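Local coordinates for spore germination protein B3 (Bacillus subtilis subsp. subtilis, PDB 3N54) that takes part in the spore germination response to the mixture of L-asparagine, glucose, fructose and potassium ions, as a lipoprotein component of a germinant receptor, at residues L166-K171 / A177-A182; K191-L196 / H297-D302; L204-G209 / V251-I256; Q290-L295 / T332-D337. All coordinates share one frame; numbering follows the deposited sequence.

Contact 1 of 4, residues L166-K171 / A177-A182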
# COMPACT_ATOMS: atom_id res chain seq x y z
N LEU A 166 -4.53 0.97 1.89
CA LEU A 166 -3.30 1.52 1.38
C LEU A 166 -2.15 0.55 1.60
O LEU A 166 -2.15 -0.24 2.54
CB LEU A 166 -2.99 2.86 2.05
CG LEU A 166 -4.00 4.00 1.88
CD1 LEU A 166 -3.58 5.22 2.70
CD2 LEU A 166 -4.19 4.38 0.41
N ILE A 167 -1.16 0.63 0.73
CA ILE A 167 0.05 -0.15 0.80
C ILE A 167 1.23 0.80 0.56
O ILE A 167 1.20 1.57 -0.40
CB ILE A 167 0.02 -1.27 -0.25
CG1 ILE A 167 1.34 -2.05 -0.26
CG2 ILE A 167 -0.24 -0.69 -1.62
CD1 ILE A 167 1.30 -3.28 -1.17
N GLN A 168 2.24 0.76 1.42
CA GLN A 168 3.43 1.61 1.27
C GLN A 168 4.03 1.44 -0.12
O GLN A 168 4.23 0.33 -0.57
CB GLN A 168 4.50 1.25 2.30
CG GLN A 168 5.79 2.06 2.16
CD GLN A 168 5.60 3.53 2.47
OE1 GLN A 168 5.17 3.88 3.56
NE2 GLN A 168 5.92 4.40 1.50
N ALA A 169 4.34 2.56 -0.77
CA ALA A 169 4.96 2.52 -2.09
C ALA A 169 6.45 2.83 -2.00
O ALA A 169 6.88 3.57 -1.11
CB ALA A 169 4.27 3.49 -3.03
N VAL A 170 7.24 2.25 -2.91
CA VAL A 170 8.66 2.57 -3.05
C VAL A 170 8.95 2.91 -4.51
O VAL A 170 8.27 2.45 -5.42
CB VAL A 170 9.58 1.43 -2.60
CG1 VAL A 170 9.36 1.12 -1.13
CG2 VAL A 170 9.36 0.19 -3.45
N LYS A 171 9.97 3.74 -4.72
CA LYS A 171 10.35 4.15 -6.07
C LYS A 171 11.85 4.21 -6.20
O LYS A 171 12.55 4.70 -5.31
CB LYS A 171 9.74 5.51 -6.41
CG LYS A 171 10.04 6.02 -7.83
CD LYS A 171 9.18 7.23 -8.18
CE LYS A 171 9.45 7.76 -9.59
NZ LYS A 171 10.66 8.64 -9.66
N ALA A 177 16.63 3.30 -4.01
CA ALA A 177 15.25 3.10 -3.62
C ALA A 177 14.86 4.17 -2.61
O ALA A 177 15.72 4.75 -1.95
CB ALA A 177 15.06 1.72 -3.03
N LYS A 178 13.56 4.42 -2.48
CA LYS A 178 13.05 5.46 -1.59
C LYS A 178 11.55 5.29 -1.34
O LYS A 178 10.80 5.02 -2.28
CB LYS A 178 13.33 6.83 -2.21
CG LYS A 178 12.86 8.04 -1.40
CD LYS A 178 13.65 9.30 -1.81
CE LYS A 178 13.05 10.59 -1.22
NZ LYS A 178 12.89 10.54 0.27
N TYR A 179 11.12 5.43 -0.09
CA TYR A 179 9.69 5.38 0.22
C TYR A 179 9.03 6.56 -0.48
O TYR A 179 9.55 7.67 -0.45
CB TYR A 179 9.42 5.43 1.72
CG TYR A 179 9.81 4.15 2.43
CD1 TYR A 179 9.12 2.97 2.18
CD2 TYR A 179 10.86 4.12 3.34
CE1 TYR A 179 9.47 1.79 2.82
CE2 TYR A 179 11.21 2.95 3.99
CZ TYR A 179 10.51 1.79 3.73
OH TYR A 179 10.86 0.62 4.36
N ASP A 180 7.90 6.30 -1.13
CA ASP A 180 7.28 7.32 -1.98
C ASP A 180 5.75 7.22 -1.97
O ASP A 180 5.14 6.87 -2.98
CB ASP A 180 7.84 7.18 -3.40
CG ASP A 180 7.51 8.36 -4.28
OD1 ASP A 180 7.17 9.44 -3.75
OD2 ASP A 180 7.61 8.22 -5.52
N GLY A 181 5.15 7.52 -0.83
CA GLY A 181 3.70 7.52 -0.70
C GLY A 181 3.09 6.14 -0.57
O GLY A 181 3.69 5.24 0.02
N ALA A 182 1.90 5.97 -1.13
CA ALA A 182 1.13 4.75 -0.97
C ALA A 182 0.30 4.39 -2.19
O ALA A 182 -0.20 5.25 -2.89
CB ALA A 182 0.21 4.90 0.24
O HOH W 1 6.18 7.87 1.80

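Contact 2 of 4, residues K191-L196 / H297-D302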
# COMPACT_ATOMS: atom_id res chain seq x y z
N LYS A 191 -7.44 -4.47 -6.91
CA LYS A 191 -6.48 -3.90 -7.84
C LYS A 191 -6.06 -2.51 -7.38
O LYS A 191 -6.82 -1.81 -6.70
CB LYS A 191 -7.07 -3.80 -9.24
CG LYS A 191 -7.34 -5.13 -9.88
CD LYS A 191 -7.94 -4.98 -11.27
CE LYS A 191 -8.21 -6.33 -11.90
NZ LYS A 191 -8.71 -6.22 -13.29
N LEU A 192 -4.85 -2.11 -7.78
CA LEU A 192 -4.36 -0.78 -7.46
C LEU A 192 -5.01 0.20 -8.44
O LEU A 192 -4.93 0.00 -9.66
CB LEU A 192 -2.83 -0.72 -7.51
CG LEU A 192 -2.18 0.65 -7.26
CD1 LEU A 192 -0.81 0.51 -6.57
CD2 LEU A 192 -2.06 1.48 -8.55
N VAL A 193 -5.67 1.23 -7.91
CA VAL A 193 -6.37 2.22 -8.75
C VAL A 193 -5.66 3.57 -8.79
O VAL A 193 -6.04 4.45 -9.56
CB VAL A 193 -7.83 2.42 -8.29
CG1 VAL A 193 -8.63 1.12 -8.48
CG2 VAL A 193 -7.89 2.90 -6.85
N GLY A 194 -4.62 3.73 -7.98
CA GLY A 194 -3.80 4.94 -8.01
C GLY A 194 -2.80 4.99 -6.88
O GLY A 194 -2.74 4.07 -6.06
N PHE A 195 -2.00 6.06 -6.85
CA PHE A 195 -1.03 6.31 -5.78
C PHE A 195 -1.29 7.66 -5.12
O PHE A 195 -1.76 8.60 -5.75
CB PHE A 195 0.39 6.36 -6.33
CG PHE A 195 0.93 5.04 -6.80
CD1 PHE A 195 1.60 4.20 -5.92
CD2 PHE A 195 0.81 4.66 -8.12
CE1 PHE A 195 2.12 2.99 -6.35
CE2 PHE A 195 1.33 3.46 -8.56
CZ PHE A 195 1.99 2.62 -7.68
N LEU A 196 -0.95 7.73 -3.84
CA LEU A 196 -0.91 8.98 -3.12
C LEU A 196 0.57 9.30 -2.95
O LEU A 196 1.39 8.40 -2.80
CB LEU A 196 -1.60 8.86 -1.76
CG LEU A 196 -3.13 8.66 -1.75
CD1 LEU A 196 -3.65 8.60 -0.32
CD2 LEU A 196 -3.83 9.76 -2.52
N HIS A 297 -13.65 11.56 -5.53
CA HIS A 297 -14.06 11.81 -6.93
C HIS A 297 -13.08 11.37 -8.01
O HIS A 297 -13.46 11.31 -9.18
CB HIS A 297 -14.42 13.29 -7.09
CG HIS A 297 -15.35 13.79 -6.03
ND1 HIS A 297 -16.65 13.35 -5.90
CD2 HIS A 297 -15.17 14.69 -5.03
CE1 HIS A 297 -17.23 13.95 -4.88
NE2 HIS A 297 -16.35 14.77 -4.33
N GLU A 298 -11.83 11.09 -7.66
CA GLU A 298 -10.88 10.56 -8.63
C GLU A 298 -10.84 9.04 -8.51
O GLU A 298 -11.14 8.33 -9.46
CB GLU A 298 -9.48 11.15 -8.45
CG GLU A 298 -8.51 10.81 -9.59
CD GLU A 298 -7.09 11.31 -9.35
OE1 GLU A 298 -6.24 11.06 -10.22
OE2 GLU A 298 -6.80 11.94 -8.31
N TYR A 299 -10.50 8.54 -7.32
CA TYR A 299 -10.38 7.09 -7.09
C TYR A 299 -11.70 6.45 -6.64
O TYR A 299 -11.90 5.26 -6.86
CB TYR A 299 -9.25 6.80 -6.09
CG TYR A 299 -7.95 7.42 -6.55
CD1 TYR A 299 -7.32 8.42 -5.80
CD2 TYR A 299 -7.40 7.07 -7.77
CE1 TYR A 299 -6.15 9.01 -6.26
CE2 TYR A 299 -6.23 7.66 -8.23
CZ TYR A 299 -5.61 8.62 -7.47
OH TYR A 299 -4.45 9.20 -7.93
N LYS A 300 -12.58 7.24 -6.02
CA LYS A 300 -13.90 6.78 -5.62
C LYS A 300 -13.87 5.59 -4.65
O LYS A 300 -14.65 4.63 -4.79
CB LYS A 300 -14.76 6.43 -6.85
CG LYS A 300 -14.93 7.58 -7.85
CD LYS A 300 -15.78 7.15 -9.03
CE LYS A 300 -15.98 8.28 -10.02
NZ LYS A 300 -16.74 7.85 -11.23
N THR A 301 -12.96 5.63 -3.69
CA THR A 301 -12.93 4.61 -2.65
C THR A 301 -12.34 5.14 -1.34
O THR A 301 -11.59 6.12 -1.33
CB THR A 301 -12.18 3.34 -3.11
OG1 THR A 301 -12.62 2.23 -2.32
CG2 THR A 301 -10.66 3.51 -3.00
N ASP A 302 -12.74 4.50 -0.25
CA ASP A 302 -12.30 4.82 1.10
C ASP A 302 -11.29 3.75 1.52
O ASP A 302 -11.69 2.65 1.91
CB ASP A 302 -13.52 4.85 2.04
CG ASP A 302 -13.17 4.65 3.52
OD1 ASP A 302 -12.02 4.92 3.93
OD2 ASP A 302 -14.07 4.22 4.28

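Contact 3 of 4, residues L204-G209 / V251-I256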
# COMPACT_ATOMS: atom_id res chain seq x y z
N LEU A 204 -3.02 12.48 5.08
CA LEU A 204 -4.13 11.56 5.32
C LEU A 204 -3.92 10.83 6.64
O LEU A 204 -4.83 10.74 7.46
CB LEU A 204 -4.26 10.57 4.17
CG LEU A 204 -5.54 9.76 4.08
CD1 LEU A 204 -6.77 10.67 4.12
CD2 LEU A 204 -5.52 8.90 2.82
N SER A 205 -2.71 10.34 6.85
CA SER A 205 -2.36 9.64 8.08
C SER A 205 -2.46 10.53 9.32
O SER A 205 -2.81 10.05 10.41
CB SER A 205 -0.94 9.08 7.99
OG SER A 205 -0.60 8.39 9.18
N TRP A 206 -2.15 11.81 9.15
CA TRP A 206 -2.18 12.80 10.23
C TRP A 206 -3.60 13.03 10.70
O TRP A 206 -3.89 12.99 11.90
CB TRP A 206 -1.59 14.13 9.73
CG TRP A 206 -1.17 15.13 10.78
CD1 TRP A 206 -1.81 15.43 11.95
CD2 TRP A 206 -0.05 16.01 10.71
NE1 TRP A 206 -1.13 16.43 12.62
CE2 TRP A 206 -0.05 16.80 11.88
CE3 TRP A 206 0.97 16.20 9.76
CZ2 TRP A 206 0.93 17.76 12.13
CZ3 TRP A 206 1.94 17.16 10.02
CH2 TRP A 206 1.92 17.93 11.19
N VAL A 207 -4.49 13.28 9.75
CA VAL A 207 -5.89 13.57 10.04
C VAL A 207 -6.62 12.34 10.59
O VAL A 207 -7.46 12.46 11.47
CB VAL A 207 -6.61 14.12 8.79
CG1 VAL A 207 -8.09 14.35 9.06
CG2 VAL A 207 -5.95 15.42 8.33
N MET A 208 -6.27 11.15 10.08
CA MET A 208 -6.89 9.91 10.54
C MET A 208 -6.33 9.42 11.88
O MET A 208 -6.90 8.51 12.48
CB MET A 208 -6.74 8.81 9.48
CG MET A 208 -7.45 9.12 8.17
SD MET A 208 -9.22 9.39 8.35
CE MET A 208 -9.72 7.78 8.95
N GLY A 209 -5.23 10.01 12.34
CA GLY A 209 -4.67 9.66 13.65
C GLY A 209 -3.73 8.47 13.68
O GLY A 209 -3.31 8.03 14.74
N VAL A 251 -8.74 16.94 15.28
CA VAL A 251 -7.32 16.61 15.32
C VAL A 251 -6.64 17.48 16.36
O VAL A 251 -6.69 18.71 16.30
CB VAL A 251 -6.64 16.82 13.94
CG1 VAL A 251 -5.14 16.58 14.03
CG2 VAL A 251 -7.26 15.92 12.89
N LYS A 252 -6.01 16.83 17.34
CA LYS A 252 -5.24 17.51 18.36
C LYS A 252 -3.80 17.02 18.27
O LYS A 252 -3.55 15.83 18.41
CB LYS A 252 -5.82 17.25 19.75
CG LYS A 252 -7.16 17.92 20.00
CD LYS A 252 -7.62 17.75 21.45
CE LYS A 252 -8.85 18.60 21.74
NZ LYS A 252 -9.24 18.56 23.18
N THR A 253 -2.88 17.94 18.01
CA THR A 253 -1.48 17.60 17.82
C THR A 253 -0.57 18.52 18.62
O THR A 253 -0.76 19.74 18.63
CB THR A 253 -1.08 17.72 16.33
OG1 THR A 253 -2.07 17.08 15.51
CG2 THR A 253 0.29 17.11 16.07
N LYS A 254 0.41 17.93 19.30
CA LYS A 254 1.42 18.67 20.03
C LYS A 254 2.73 18.51 19.28
O LYS A 254 3.03 17.42 18.78
CB LYS A 254 1.56 18.14 21.46
CG LYS A 254 0.33 18.36 22.33
CD LYS A 254 0.56 17.87 23.76
CE LYS A 254 -0.61 18.20 24.68
NZ LYS A 254 -0.37 17.72 26.07
N GLY A 255 3.52 19.58 19.18
CA GLY A 255 4.76 19.52 18.42
C GLY A 255 5.79 20.60 18.70
O GLY A 255 5.54 21.55 19.43
N ILE A 256 6.97 20.42 18.09
CA ILE A 256 8.09 21.33 18.22
C ILE A 256 8.14 22.27 17.02
O ILE A 256 7.71 21.91 15.92
CB ILE A 256 9.42 20.56 18.34
CG1 ILE A 256 9.42 19.69 19.60
CG2 ILE A 256 10.61 21.51 18.38
CD1 ILE A 256 10.72 18.96 19.84

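Contact 4 of 4, residues Q290-L295 / T332-D337. With SO4 (sulfate ion), chain B.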
# COMPACT_ATOMS: atom_id res chain seq x y z
N GLN A 290 -7.82 18.38 -0.34
CA GLN A 290 -7.35 17.98 -1.66
C GLN A 290 -7.29 16.44 -1.76
O GLN A 290 -7.76 15.87 -2.73
CB GLN A 290 -5.98 18.62 -1.94
CG GLN A 290 -5.33 18.29 -3.30
CD GLN A 290 -6.19 18.60 -4.49
OE1 GLN A 290 -7.15 17.87 -4.79
NE2 GLN A 290 -5.84 19.67 -5.23
N VAL A 291 -6.73 15.80 -0.73
CA VAL A 291 -6.59 14.34 -0.72
C VAL A 291 -7.96 13.67 -0.69
O VAL A 291 -8.22 12.73 -1.44
CB VAL A 291 -5.74 13.84 0.48
CG1 VAL A 291 -5.68 12.32 0.49
CG2 VAL A 291 -4.34 14.43 0.42
N MET A 292 -8.85 14.17 0.17
CA MET A 292 -10.20 13.62 0.29
C MET A 292 -10.97 13.77 -1.02
O MET A 292 -11.78 12.93 -1.37
CB MET A 292 -10.95 14.28 1.44
CG MET A 292 -12.09 13.45 2.02
SD MET A 292 -11.58 11.83 2.65
CE MET A 292 -10.06 12.24 3.50
N ASP A 293 -10.71 14.85 -1.74
CA ASP A 293 -11.35 15.08 -3.03
C ASP A 293 -10.90 14.03 -4.05
O ASP A 293 -11.71 13.54 -4.84
CB ASP A 293 -11.03 16.49 -3.53
CG ASP A 293 -11.92 16.91 -4.66
OD1 ASP A 293 -13.10 17.20 -4.41
OD2 ASP A 293 -11.44 16.98 -5.81
N LYS A 294 -9.61 13.69 -4.04
CA LYS A 294 -9.09 12.62 -4.89
C LYS A 294 -9.70 11.26 -4.51
O LYS A 294 -10.06 10.48 -5.38
CB LYS A 294 -7.56 12.55 -4.81
CG LYS A 294 -6.85 13.76 -5.40
CD LYS A 294 -5.38 13.81 -5.01
CE LYS A 294 -4.54 12.74 -5.70
NZ LYS A 294 -4.40 12.98 -7.16
N LEU A 295 -9.81 10.99 -3.21
CA LEU A 295 -10.38 9.72 -2.76
C LEU A 295 -11.86 9.62 -3.14
O LEU A 295 -12.32 8.58 -3.62
CB LEU A 295 -10.22 9.55 -1.25
CG LEU A 295 -8.79 9.35 -0.72
CD1 LEU A 295 -8.80 9.21 0.79
CD2 LEU A 295 -8.13 8.14 -1.36
N THR A 332 -20.20 12.01 0.91
CA THR A 332 -20.04 12.40 2.31
C THR A 332 -19.35 13.76 2.46
O THR A 332 -18.49 14.12 1.66
CB THR A 332 -19.25 11.32 3.08
OG1 THR A 332 -19.93 10.06 2.97
CG2 THR A 332 -19.09 11.68 4.54
N ASP A 333 -19.75 14.50 3.49
CA ASP A 333 -19.15 15.79 3.81
C ASP A 333 -18.27 15.66 5.03
O ASP A 333 -18.52 14.84 5.91
CB ASP A 333 -20.24 16.85 4.06
CG ASP A 333 -21.09 17.13 2.84
OD1 ASP A 333 -21.55 18.28 2.69
OD2 ASP A 333 -21.31 16.20 2.02
N PHE A 334 -17.23 16.49 5.10
CA PHE A 334 -16.29 16.46 6.21
C PHE A 334 -16.16 17.84 6.83
O PHE A 334 -16.10 18.85 6.13
CB PHE A 334 -14.92 15.97 5.73
CG PHE A 334 -14.93 14.56 5.22
CD1 PHE A 334 -15.30 14.28 3.92
CD2 PHE A 334 -14.58 13.51 6.05
CE1 PHE A 334 -15.33 12.98 3.44
CE2 PHE A 334 -14.60 12.19 5.59
CZ PHE A 334 -14.98 11.93 4.29
N LYS A 335 -16.14 17.87 8.16
CA LYS A 335 -15.96 19.09 8.93
C LYS A 335 -14.79 18.84 9.86
O LYS A 335 -14.83 17.92 10.68
CB LYS A 335 -17.22 19.42 9.73
CG LYS A 335 -18.48 19.63 8.88
CD LYS A 335 -18.40 20.90 8.05
CE LYS A 335 -19.71 21.18 7.32
NZ LYS A 335 -20.03 20.11 6.33
N TYR A 336 -13.75 19.65 9.74
CA TYR A 336 -12.53 19.44 10.49
C TYR A 336 -12.38 20.45 11.62
O TYR A 336 -12.79 21.60 11.50
CB TYR A 336 -11.32 19.54 9.56
CG TYR A 336 -11.41 18.62 8.36
CD1 TYR A 336 -10.89 17.33 8.40
CD2 TYR A 336 -12.04 19.03 7.20
CE1 TYR A 336 -10.98 16.48 7.31
CE2 TYR A 336 -12.13 18.19 6.10
CZ TYR A 336 -11.60 16.92 6.16
OH TYR A 336 -11.70 16.08 5.07
N ASP A 337 -11.82 19.99 12.74
CA ASP A 337 -11.49 20.85 13.86
C ASP A 337 -10.06 20.51 14.23
O ASP A 337 -9.80 19.54 14.94
CB ASP A 337 -12.45 20.63 15.02
CG ASP A 337 -12.21 21.58 16.19
OD1 ASP A 337 -13.18 21.89 16.91
OD2 ASP A 337 -11.06 22.04 16.38
S SO4 B . -3.25 15.54 -9.33
O1 SO4 B . -4.07 14.68 -10.17
O2 SO4 B . -1.84 15.20 -9.54
O3 SO4 B . -3.58 15.35 -7.92
O4 SO4 B . -3.49 16.93 -9.68

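Contact 1 of 4, residues L166-K171 / A177-A182
Strands 166-171 and 177-182 pair antiparallel as the two arms of a beta hairpin within a mixed sheet, where strand 105-109 flanks the first arm and strand 191-196 the second. The backbone of Ala-169 bonds to two successive residues opposite: its N gives to Gly-181 O (2.9 Å), and its O receives Asp-180 N (2.9 Å). Beyond them Lys-171 N bonds to Lys-178 O. Between the non-hydrogen-bonded pairs Gln-168 with Ala-182 and Val-170 with Tyr-179 the register slips by one residue, a beta bulge, with Gly-181 at positive phi (78°). Bent at chi2 (66°), the Gln-168 side chain folds back so that NE2 donates almost straight to Ala-169 O (2.9 Å), which thus accepts two N-H groups. CG of Gln-168 lies 3.5 Å from CD1 of Tyr-179, the two side chains crossing at about a right angle. Val-170 runs alongside the same tyrosine, CG1 touching CD1 at 3.8 Å. A water accepts from Gly-181 N and, weakly, from Gln-168 NE2. On the other face, the aliphatic chain of Lys-171 lies beside Asp-180, its CD 3.2 Å from OD2, the oxygen that forms a salt bridge with Arg-110.

Contact 2 of 4, residues K191-L196 / H297-D302
The extended strand 191-196 faces the last turn of helix 271-299 where it widens to a pi-type turn, and the backbones come nearest at Val-193 and Tyr-299, with CA atoms 6.5 Å apart. Lys-300 then takes positive phi (59°), ending the helix and leading the chain into the loop through Thr-301. No hydrogen bond joins the two segments; one tyrosine carries nearly all of the contact. With CG anti to the carbonyl carbon (chi1 -54°), Tyr-299 lays its ring along the strand backbone from Val-193 to Phe-195. Tyr-299 CD2 sits 3.5 Å from Val-193 O. At Gly-194, CA is 3.7 Å from Tyr-299 CE2, and farther on Tyr-299 OH lies 3.5 Å from Phe-195 O. Gly-194, with no side chain, lets the ring lie close to the strand backbone. Val-193 and Tyr-299 point in opposite directions and pass alongside, CG2 of the valine touching CB of the tyrosine at 4.2 Å. Leu-196 brings CD2 to 4.5 Å from Tyr-299 CE1. Over the centre of one ring face lies CG of Glu-298, whose OE2 forms a salt bridge with Lys-294, one turn earlier in the helix. Tyr-299 also touches Ile-184 of the neighbouring strand. This is aromatic packing of a helix C-terminus against an outermost strand of the five-stranded mixed sheet, joining that sheet to the long helix of the C-terminal region.

Contact 3 of 4, residues L204-G209 / V251-I256
Trp-206 reaches from the last turns of helix 198-208 to Thr-253 on the strand, the two side chains crossing at about a right angle. Its indole NE1 donates to Thr-253 OG1 at 3.1 Å, with an N-H...O angle of 164° and the oxygen only 7° out of the ring plane, so the bond is made at the pyrrole edge of the indole. The first torsion sets CG opposite the backbone N and carries the ring out toward the strand. The threonine methyl adds an apolar touch, CG2 lying 4.0 Å from Trp-206 CZ2. Thr-253 OG1 is also hydrogen-bonded to Ser-232 on strand 223-240, which places the indole bond within a polar link between adjacent strands. The contact is helix-on-sheet packing: the local axes of helix 204-208 and strand 251-256 pass 9.1 Å apart at 106°, with the strand belonging to the four-stranded mixed sheet of the C-terminal region. Val-251, two residues before Thr-253, directs its side chain to the same helix-facing side. One branch, CG1, approaches Trp-206 CD1 at 4.1 Å; the other, CG2, packs 3.7 Å from Val-207 O and 4.2 Å from Val-207 CG1. That carbonyl oxygen also has a hydrogen bond from outside the pair, with Thr-234 OG1. Just beyond, Gly-209 ends the helix in a Schellman motif with positive phi. The Trp-206 ring further meets the nearly parallel ring of Phe-340 on strand 333-342, and touches Leu-284 of helix 271-299.

Contact 4 of 4, residues Q290-L295 / T332-D337
A Met-aromatic contact fastens the long helix 271-299 to strand 333-342, an outermost strand of the four-stranded mixed sheet in the C-terminal region. Met-292 points from the helix toward the strand and crosses Phe-334 at about a right angle. Its CG lies over one face of the phenyl ring, offset toward the rim, 4.0 Å from the centroid and 27° off the ring normal; the nearest ring atom is Phe-334 CE1, 3.6 Å from CG. The sulfur follows in an oblique position, SD standing 4.2 Å from the same centroid. CG of the methionine stands anti to the backbone N (chi1 -156°), and the bend at chi2 (58°) turns SD over the ring too. Two residues along the strand, Tyr-336 points to the same side and brings its hydroxyl OH to 4.0 Å from Met-292 CG. No hydrogen bond crosses between the segments, and the join is one of dispersion and CH-pi contact. Phe-329 of helix 325-331 touches both Met-292 and Phe-334, while the Phe-334 ring also meets the nearly parallel ring of Phe-247 on the adjacent strand. Away from this packing, Lys-294 holds a sulfate ion, probably from the crystallisation liquor. Bent at chi3 and chi4, the lysine places NZ 2.6 Å from sulfate O3.

Overall arrangement
Contact 1 comes first along the chain and builds a hairpin in the five-stranded mixed sheet; contact 2 lies about 15 Å away, centre to centre, and ties the next strand of that sheet to the end of helix 271-299. Contact 3 falls within the sequence span between the segments of contact 2, and contact 4 alternates with contact 2 along the chain. Contacts 2 and 4 share helix 271-299, while contacts 3 and 4, centres about 15 Å apart, reach neighbouring strands 245-258 and 333-342 of the four-stranded sheet. Leu-204 touches Leu-166, Leu-196, Met-292 and Leu-295, so helix 198-208 packs between the five-stranded sheet and helix 271-299, while its Trp-206 and Val-207 meet the four-stranded sheet.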